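Local coordinates for type IV secretion protein Dot (Legionella pneumophila, PDB 6KS5) that is a deubiquitinase that regulates the association of polyubiquitin chains with the Legionella phagosome, probably as an effector exported by the type IV secretion system, at residues 144-147 with 148-152; 134-137 with 138-142; 160-163 with 164-168. All coordinates share one frame; numbering follows the deposited sequence.

Contact 1 (144-147 with 148-152)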
loop_
_atom_site.group_PDB
_atom_site.type_symbol
_atom_site.label_atom_id
_atom_site.label_comp_id
_atom_site.label_asym_id
_atom_site.label_seq_id
_atom_site.Cartn_x
_atom_site.Cartn_y
_atom_site.Cartn_z
ATOM N N MET A 144 -0.643 21.940 -14.598
ATOM C CA MET A 144 -0.485 20.494 -14.558
ATOM C C MET A 144 -1.850 19.843 -14.411
ATOM O O MET A 144 -2.621 20.205 -13.515
ATOM C CB MET A 144 0.432 20.064 -13.404
ATOM C CG MET A 144 1.911 20.063 -13.755
ATOM S SD MET A 144 2.849 18.896 -12.746
ATOM C CE MET A 144 2.808 19.695 -11.150
ATOM N N SER A 145 -2.144 18.887 -15.288
ATOM C CA SER A 145 -3.364 18.108 -15.168
ATOM C C SER A 145 -3.371 17.331 -13.854
ATOM O O SER A 145 -2.327 17.049 -13.260
ATOM C CB SER A 145 -3.498 17.150 -16.350
ATOM O OG SER A 145 -4.168 15.963 -15.966
ATOM N N LYS A 146 -4.578 16.993 -13.389
ATOM C CA LYS A 146 -4.697 16.237 -12.146
ATOM C C LYS A 146 -4.091 14.843 -12.286
ATOM O O LYS A 146 -3.513 14.312 -11.331
ATOM C CB LYS A 146 -6.166 16.160 -11.710
ATOM C CG LYS A 146 -7.037 15.199 -12.522
ATOM C CD LYS A 146 -8.497 15.233 -12.076
ATOM C CE LYS A 146 -9.417 14.642 -13.137
ATOM N NZ LYS A 146 -8.978 14.986 -14.522
ATOM N N GLU A 147 -4.203 14.240 -13.475
ATOM C CA GLU A 147 -3.582 12.941 -13.706
ATOM C C GLU A 147 -2.064 13.030 -13.628
ATOM O O GLU A 147 -1.407 12.076 -13.189
ATOM C CB GLU A 147 -4.014 12.381 -15.063
ATOM C CG GLU A 147 -5.492 12.042 -15.148
ATOM C CD GLU A 147 -6.347 13.249 -15.502
ATOM O OE1 GLU A 147 -5.783 14.355 -15.648
ATOM O OE2 GLU A 147 -7.584 13.095 -15.628
ATOM N N GLU A 148 -1.489 14.163 -14.043
ATOM C CA GLU A 148 -0.051 14.362 -13.893
ATOM C C GLU A 148 0.349 14.468 -12.426
ATOM O O GLU A 148 1.479 14.112 -12.066
ATOM C CB GLU A 148 0.386 15.609 -14.660
ATOM C CG GLU A 148 -0.032 15.608 -16.121
ATOM C CD GLU A 148 0.486 16.815 -16.877
ATOM O OE1 GLU A 148 1.371 17.512 -16.341
ATOM O OE2 GLU A 148 0.012 17.063 -18.008
ATOM N N LEU A 149 -0.555 14.942 -11.571
ATOM C CA LEU A 149 -0.316 14.983 -10.137
ATOM C C LEU A 149 -0.745 13.703 -9.429
ATOM O O LEU A 149 -0.392 13.513 -8.260
ATOM C CB LEU A 149 -1.042 16.186 -9.518
ATOM C CG LEU A 149 -0.461 17.578 -9.795
ATOM C CD1 LEU A 149 -1.455 18.451 -10.538
ATOM C CD2 LEU A 149 -0.031 18.251 -8.498
ATOM N N LYS A 150 -1.492 12.824 -10.105
ATOM C CA LYS A 150 -1.846 11.530 -9.532
ATOM C C LYS A 150 -0.733 10.500 -9.678
ATOM O O LYS A 150 -0.690 9.537 -8.904
ATOM C CB LYS A 150 -3.121 10.990 -10.184
ATOM C CG LYS A 150 -4.406 11.643 -9.710
ATOM C CD LYS A 150 -5.620 10.960 -10.328
ATOM C CE LYS A 150 -6.785 11.926 -10.488
ATOM N NZ LYS A 150 -8.051 11.221 -10.831
ATOM N N SER A 151 0.158 10.674 -10.649
ATOM C CA SER A 151 1.331 9.827 -10.781
ATOM C C SER A 151 2.460 10.260 -9.861
ATOM O O SER A 151 3.542 9.663 -9.896
ATOM C CB SER A 151 1.828 9.829 -12.232
ATOM O OG SER A 151 2.926 10.714 -12.387
ATOM N N THR A 152 2.245 11.294 -9.059
ATOM C CA THR A 152 3.277 11.765 -8.155
ATOM C C THR A 152 3.286 10.918 -6.885
ATOM O O THR A 152 2.429 10.054 -6.667
ATOM C CB THR A 152 3.069 13.246 -7.832
ATOM O OG1 THR A 152 1.779 13.435 -7.233
ATOM C CG2 THR A 152 3.163 14.082 -9.098
#

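Contact 2 (134-137 with 138-142)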
loop_
_atom_site.group_PDB
_atom_site.type_symbol
_atom_site.label_atom_id
_atom_site.label_comp_id
_atom_site.label_asym_id
_atom_site.label_seq_id
_atom_site.Cartn_x
_atom_site.Cartn_y
_atom_site.Cartn_z
ATOM N N PHE A 134 -1.124 19.702 -0.239
ATOM C CA PHE A 134 -2.295 20.424 -0.717
ATOM C C PHE A 134 -1.903 21.766 -1.314
ATOM O O PHE A 134 -2.316 22.106 -2.429
ATOM C CB PHE A 134 -3.292 20.614 0.422
ATOM C CG PHE A 134 -4.174 19.421 0.662
ATOM C CD1 PHE A 134 -3.792 18.159 0.233
ATOM C CD2 PHE A 134 -5.384 19.562 1.310
ATOM C CE1 PHE A 134 -4.597 17.065 0.451
ATOM C CE2 PHE A 134 -6.196 18.474 1.529
ATOM C CZ PHE A 134 -5.802 17.224 1.102
ATOM N N LYS A 135 -1.107 22.545 -0.585
ATOM C CA LYS A 135 -0.633 23.811 -1.128
ATOM C C LYS A 135 0.061 23.604 -2.467
ATOM O O LYS A 135 -0.213 24.324 -3.437
ATOM C CB LYS A 135 0.301 24.487 -0.127
ATOM C CG LYS A 135 -0.427 25.097 1.056
ATOM C CD LYS A 135 0.521 25.859 1.955
ATOM C CE LYS A 135 0.214 25.590 3.416
ATOM N NZ LYS A 135 1.116 26.367 4.308
ATOM N N ASN A 136 0.944 22.606 -2.546
ATOM C CA ASN A 136 1.560 22.261 -3.821
ATOM C C ASN A 136 0.509 21.928 -4.867
ATOM O O ASN A 136 0.637 22.324 -6.030
ATOM C CB ASN A 136 2.517 21.082 -3.649
ATOM C CG ASN A 136 3.787 21.465 -2.937
ATOM O OD1 ASN A 136 4.139 22.639 -2.871
ATOM N ND2 ASN A 136 4.488 20.472 -2.401
ATOM N N TYR A 137 -0.535 21.192 -4.474
ATOM C CA TYR A 137 -1.586 20.833 -5.420
ATOM C C TYR A 137 -2.231 22.072 -6.024
ATOM O O TYR A 137 -2.550 22.098 -7.217
ATOM C CB TYR A 137 -2.640 19.967 -4.729
ATOM C CG TYR A 137 -3.622 19.330 -5.682
ATOM C CD1 TYR A 137 -4.754 20.009 -6.103
ATOM C CD2 TYR A 137 -3.418 18.047 -6.156
ATOM C CE1 TYR A 137 -5.650 19.425 -6.977
ATOM C CE2 TYR A 137 -4.302 17.454 -7.029
ATOM C CZ TYR A 137 -5.418 18.144 -7.438
ATOM O OH TYR A 137 -6.306 17.556 -8.311
ATOM N N LYS A 138 -2.423 23.116 -5.219
ATOM C CA LYS A 138 -3.143 24.285 -5.707
ATOM C C LYS A 138 -2.309 25.081 -6.703
ATOM O O LYS A 138 -2.785 25.418 -7.792
ATOM C CB LYS A 138 -3.566 25.167 -4.538
ATOM C CG LYS A 138 -4.272 26.435 -4.974
ATOM C CD LYS A 138 -4.051 27.567 -3.994
ATOM C CE LYS A 138 -3.955 27.064 -2.569
ATOM N NZ LYS A 138 -4.142 28.184 -1.601
ATOM N N GLU A 139 -1.064 25.402 -6.349
ATOM C CA GLU A 139 -0.249 26.216 -7.249
ATOM C C GLU A 139 0.264 25.420 -8.445
ATOM O O GLU A 139 0.414 25.984 -9.540
ATOM C CB GLU A 139 0.927 26.841 -6.497
ATOM C CG GLU A 139 0.507 27.729 -5.329
ATOM C CD GLU A 139 0.243 29.169 -5.739
ATOM O OE1 GLU A 139 -0.379 29.905 -4.933
ATOM O OE2 GLU A 139 0.655 29.559 -6.858
ATOM N N TYR A 140 0.536 24.121 -8.265
ATOM C CA TYR A 140 1.046 23.320 -9.372
ATOM C C TYR A 140 -0.029 23.015 -10.405
ATOM O O TYR A 140 0.297 22.838 -11.584
ATOM C CB TYR A 140 1.628 22.010 -8.857
ATOM C CG TYR A 140 3.027 22.091 -8.272
ATOM C CD1 TYR A 140 3.789 23.251 -8.370
ATOM C CD2 TYR A 140 3.587 20.992 -7.617
ATOM C CE1 TYR A 140 5.069 23.318 -7.830
ATOM C CE2 TYR A 140 4.856 21.048 -7.076
ATOM C CZ TYR A 140 5.595 22.211 -7.183
ATOM O OH TYR A 140 6.864 22.266 -6.643
ATOM N N ARG A 141 -1.296 22.964 -10.004
ATOM C CA ARG A 141 -2.336 22.590 -10.949
ATOM C C ARG A 141 -2.667 23.693 -11.944
ATOM O O ARG A 141 -3.453 23.451 -12.866
ATOM C CB ARG A 141 -3.601 22.178 -10.203
ATOM C CG ARG A 141 -4.354 21.048 -10.874
ATOM C CD ARG A 141 -5.681 20.799 -10.192
ATOM N NE ARG A 141 -6.590 20.034 -11.035
ATOM C CZ ARG A 141 -7.385 20.577 -11.947
ATOM N NH1 ARG A 141 -7.376 21.887 -12.134
ATOM N NH2 ARG A 141 -8.186 19.808 -12.671
ATOM N N SER A 142 -2.094 24.888 -11.792
ATOM C CA SER A 142 -2.372 25.924 -12.775
ATOM C C SER A 142 -1.794 25.590 -14.140
ATOM O O SER A 142 -2.168 26.234 -15.123
ATOM C CB SER A 142 -1.850 27.277 -12.291
ATOM O OG SER A 142 -2.892 27.982 -11.626
#

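Contact 3 (160-163 with 164-168)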
loop_
_atom_site.group_PDB
_atom_site.type_symbol
_atom_site.label_atom_id
_atom_site.label_comp_id
_atom_site.label_asym_id
_atom_site.label_seq_id
_atom_site.Cartn_x
_atom_site.Cartn_y
_atom_site.Cartn_z
ATOM N N ALA A 160 -7.802 10.421 -2.944
ATOM C CA ALA A 160 -8.786 10.280 -1.878
ATOM C C ALA A 160 -9.538 11.584 -1.644
ATOM O O ALA A 160 -10.760 11.575 -1.458
ATOM C CB ALA A 160 -8.103 9.812 -0.593
ATOM N N ASN A 161 -8.831 12.716 -1.661
ATOM C CA ASN A 161 -9.428 14.027 -1.417
ATOM C C ASN A 161 -9.561 14.837 -2.704
ATOM O O ASN A 161 -9.398 16.059 -2.706
ATOM C CB ASN A 161 -8.623 14.810 -0.387
ATOM C CG ASN A 161 -8.193 13.961 0.783
ATOM O OD1 ASN A 161 -8.978 13.674 1.683
ATOM N ND2 ASN A 161 -6.931 13.546 0.775
ATOM N N GLU A 162 -9.879 14.161 -3.810
ATOM C CA GLU A 162 -9.959 14.837 -5.101
ATOM C C GLU A 162 -11.026 15.924 -5.102
ATOM O O GLU A 162 -10.806 17.021 -5.630
ATOM C CB GLU A 162 -10.242 13.822 -6.205
ATOM C CG GLU A 162 -10.260 14.411 -7.609
ATOM C CD GLU A 162 -9.661 13.469 -8.635
ATOM O OE1 GLU A 162 -8.710 12.744 -8.272
ATOM O OE2 GLU A 162 -10.130 13.451 -9.796
ATOM N N ALA A 163 -12.193 15.637 -4.519
ATOM C CA ALA A 163 -13.296 16.591 -4.569
ATOM C C ALA A 163 -12.959 17.870 -3.816
ATOM O O ALA A 163 -13.188 18.974 -4.322
ATOM C CB ALA A 163 -14.565 15.951 -4.010
ATOM N N PHE A 164 -12.407 17.746 -2.607
ATOM C CA PHE A 164 -12.064 18.938 -1.838
ATOM C C PHE A 164 -10.919 19.703 -2.490
ATOM O O PHE A 164 -10.912 20.939 -2.487
ATOM C CB PHE A 164 -11.708 18.557 -0.400
ATOM C CG PHE A 164 -11.039 19.661 0.374
ATOM C CD1 PHE A 164 -11.792 20.619 1.031
ATOM C CD2 PHE A 164 -9.654 19.744 0.441
ATOM C CE1 PHE A 164 -11.179 21.635 1.739
ATOM C CE2 PHE A 164 -9.037 20.757 1.144
ATOM C CZ PHE A 164 -9.799 21.702 1.794
ATOM N N LEU A 165 -9.939 18.989 -3.048
ATOM C CA LEU A 165 -8.798 19.670 -3.647
ATOM C C LEU A 165 -9.200 20.418 -4.912
ATOM O O LEU A 165 -8.734 21.538 -5.147
ATOM C CB LEU A 165 -7.677 18.671 -3.938
ATOM C CG LEU A 165 -6.779 18.319 -2.744
ATOM C CD1 LEU A 165 -5.905 17.103 -3.038
ATOM C CD2 LEU A 165 -5.928 19.511 -2.328
ATOM N N GLU A 166 -10.069 19.825 -5.736
ATOM C CA GLU A 166 -10.544 20.529 -6.925
ATOM C C GLU A 166 -11.338 21.768 -6.543
ATOM O O GLU A 166 -11.167 22.839 -7.141
ATOM C CB GLU A 166 -11.389 19.602 -7.791
ATOM C CG GLU A 166 -10.568 18.735 -8.724
ATOM C CD GLU A 166 -9.514 19.526 -9.477
ATOM O OE1 GLU A 166 -9.873 20.532 -10.129
ATOM O OE2 GLU A 166 -8.325 19.140 -9.407
ATOM N N TYR A 167 -12.209 21.644 -5.544
ATOM C CA TYR A 167 -12.850 22.828 -4.995
ATOM C C TYR A 167 -11.810 23.791 -4.436
ATOM O O TYR A 167 -11.897 25.002 -4.657
ATOM C CB TYR A 167 -13.859 22.423 -3.921
ATOM C CG TYR A 167 -14.637 23.585 -3.360
ATOM C CD1 TYR A 167 -15.674 24.167 -4.081
ATOM C CD2 TYR A 167 -14.333 24.102 -2.112
ATOM C CE1 TYR A 167 -16.384 25.235 -3.569
ATOM C CE2 TYR A 167 -15.034 25.166 -1.593
ATOM C CZ TYR A 167 -16.055 25.731 -2.322
ATOM O OH TYR A 167 -16.742 26.795 -1.791
ATOM N N PHE A 168 -10.799 23.262 -3.737
ATOM C CA PHE A 168 -9.738 24.100 -3.181
ATOM C C PHE A 168 -8.983 24.844 -4.274
ATOM O O PHE A 168 -8.611 26.010 -4.099
ATOM C CB PHE A 168 -8.779 23.235 -2.361
ATOM C CG PHE A 168 -7.729 24.010 -1.612
ATOM C CD1 PHE A 168 -8.020 25.238 -1.049
ATOM C CD2 PHE A 168 -6.455 23.485 -1.444
ATOM C CE1 PHE A 168 -7.057 25.942 -0.347
ATOM C CE2 PHE A 168 -5.483 24.184 -0.744
ATOM C CZ PHE A 168 -5.789 25.417 -0.192
#

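Contact 1 (144-147 with 148-152)
The E148 carboxylate reaches back over the start of its helix, where OE1 comes within 3.7 Å of M144 CG. A second flat group, the E147 carboxylate, is paired with its neighbour: K146 NZ meets OE2 at 2.6 Å in a salt bridge, arriving from above the carboxylate plane, 38° out of it. S145, just before both acids in the chain, occupies the N-cap of helix 146-150. Serine suits this place because its short hydroxyl can accept from an amide of the first turn, and here the bond from E147 N to OG is weak, with the position of OG doubtful. The sequence from S145 to E148 is that of a capping box, yet E148 OE1 stays 3.9 Å from S145 N, so the reciprocal bond is not made. The short helix begins with L149 N donating to S145 O (3.2 Å) and closes with S151 N on E147 O.

L149 is the buried residue of the turn. Its CD1 packs on M144 CB at 3.8 Å, the two side chains running at about a right angle, while Y137 and Y140 of helix 130-140 and Y158 also border it. On another flank K146 and K150 lie side by side, with K146 CG 3.9 Å from K150 CE. K150 is extended beyond CG, which brings CE alongside K146 and lets its ammonium group form a salt bridge with E162; E159 is a weaker, more distant partner. With K146 NZ and K150 NZ 5.4 Å apart, each having its own acid probably offsets their mutual repulsion and lets the aliphatic parts pack together.

Contact 2 (134-137 with 138-142)
Y137 and R141, one helical turn apart, form the tightly packed flank. Their side chains lie alongside each other and point the same way, with ring and guanidinium planes 30° apart, and R141 CD approaches Y137 CE1 to 3.5 Å. The tyrosine ring takes this course because chi1 of -169° sets CG opposite the backbone N, and the arginine runs extended from CG to NE beside it. Both suit the place by combining apolar length with a polar end. L149 of the next helix and L165 of helix 162-173 pack against the ring, K146 lies by its hydroxyl, and Y158 meets it edge-to-face.

The other flank is looser. N136 CB and Y140 CD2 are 4.1 Å apart, and the exposed Y140 ring makes its nearer approaches to the N136 carbonyl oxygen. K135 and E139 are exposed too, charged residues appropriate to a solvent-facing surface, and they are joined through the backbone by a nearly straight bond from E139 N to K135 O (3.2 Å, 170°). R141 N donates to Y137 O at 3.2 Å, from well above the carbonyl plane.

Y137 OH and R141 NE, 3.7 Å apart, are not bonded to each other: both turn to E166, the tyrosine probably by a hydrogen bond and the arginine by a salt bridge, which would be expected to keep that carboxylate ionised.

Contact 3 (160-163 with 164-168)
Backbone hydrogen bonds carry this first turn of helix 162-173. L165 N donates to N161 O (3.0 Å, nearly along the C=O axis), E166 N to E162 O (2.9 Å), and Y167 N to A163 O (3.1 Å, with an almost straight 170° at the hydrogen). This is the regular i to i+4 pattern of an alpha helix, established as soon as the chain leaves N161.

Van der Waals contacts follow the same spacing. L165 turns its side chain back over the turn before it, its CG set opposite its own carbonyl carbon (chi1 -82°), so that CG rests on the N161 carbonyl oxygen, 3.5 Å from N161 O. Leucine fits this buried position, where F134 and Y137 of helix 130-140 lie against it. F164 points to another side: the CB of F168 sits over one ring face, offset toward the rim, and Y200 stacks with the ring. A163, which has only a methyl group, suits the exposed side.

The motif is a break between two consecutive helices. N161 ends helix 155-160 by leaving helical backbone angles and is at the same time the N-cap of helix 162-173. Its side chain makes no capping bond there; the buried amide is used instead by L157 O, which accepts from ND2, and by Y200 OH, bonded to OD1. Asparagine suits such a place by offering both a donor and an acceptor on a short stem.

Charged groups form the remaining class. E162 and E166 project from the same flank, with their CG atoms 4.5 Å apart, but E166 bends at chi2 (-48°) and the two OE2 atoms stay 6.0 Å apart. Each acid has a cationic partner in a preceding segment, K150 for E162 and R141 for E166.

In the fold
The three contacts follow one another along the chain in the order 2, 1, 3 and come together in one group of helices on the same side of the chain's centre. Contacts 1 and 2 have centres about 10 Å apart and meet by packing, as where L149 CD1 lies 3.9 Å from R141 CG. Contact 3 joins both through its acids: K150 NZ to E162 OE1 spans 3.0 Å toward contact 1, and Y137 OH to E166 OE2 spans 2.8 Å toward contact 2. F134 CG on L165 CD2, at 3.5 Å, adds an apolar contact between contacts 2 and 3. Together they connect helices 130-140, 146-150 and 162-173.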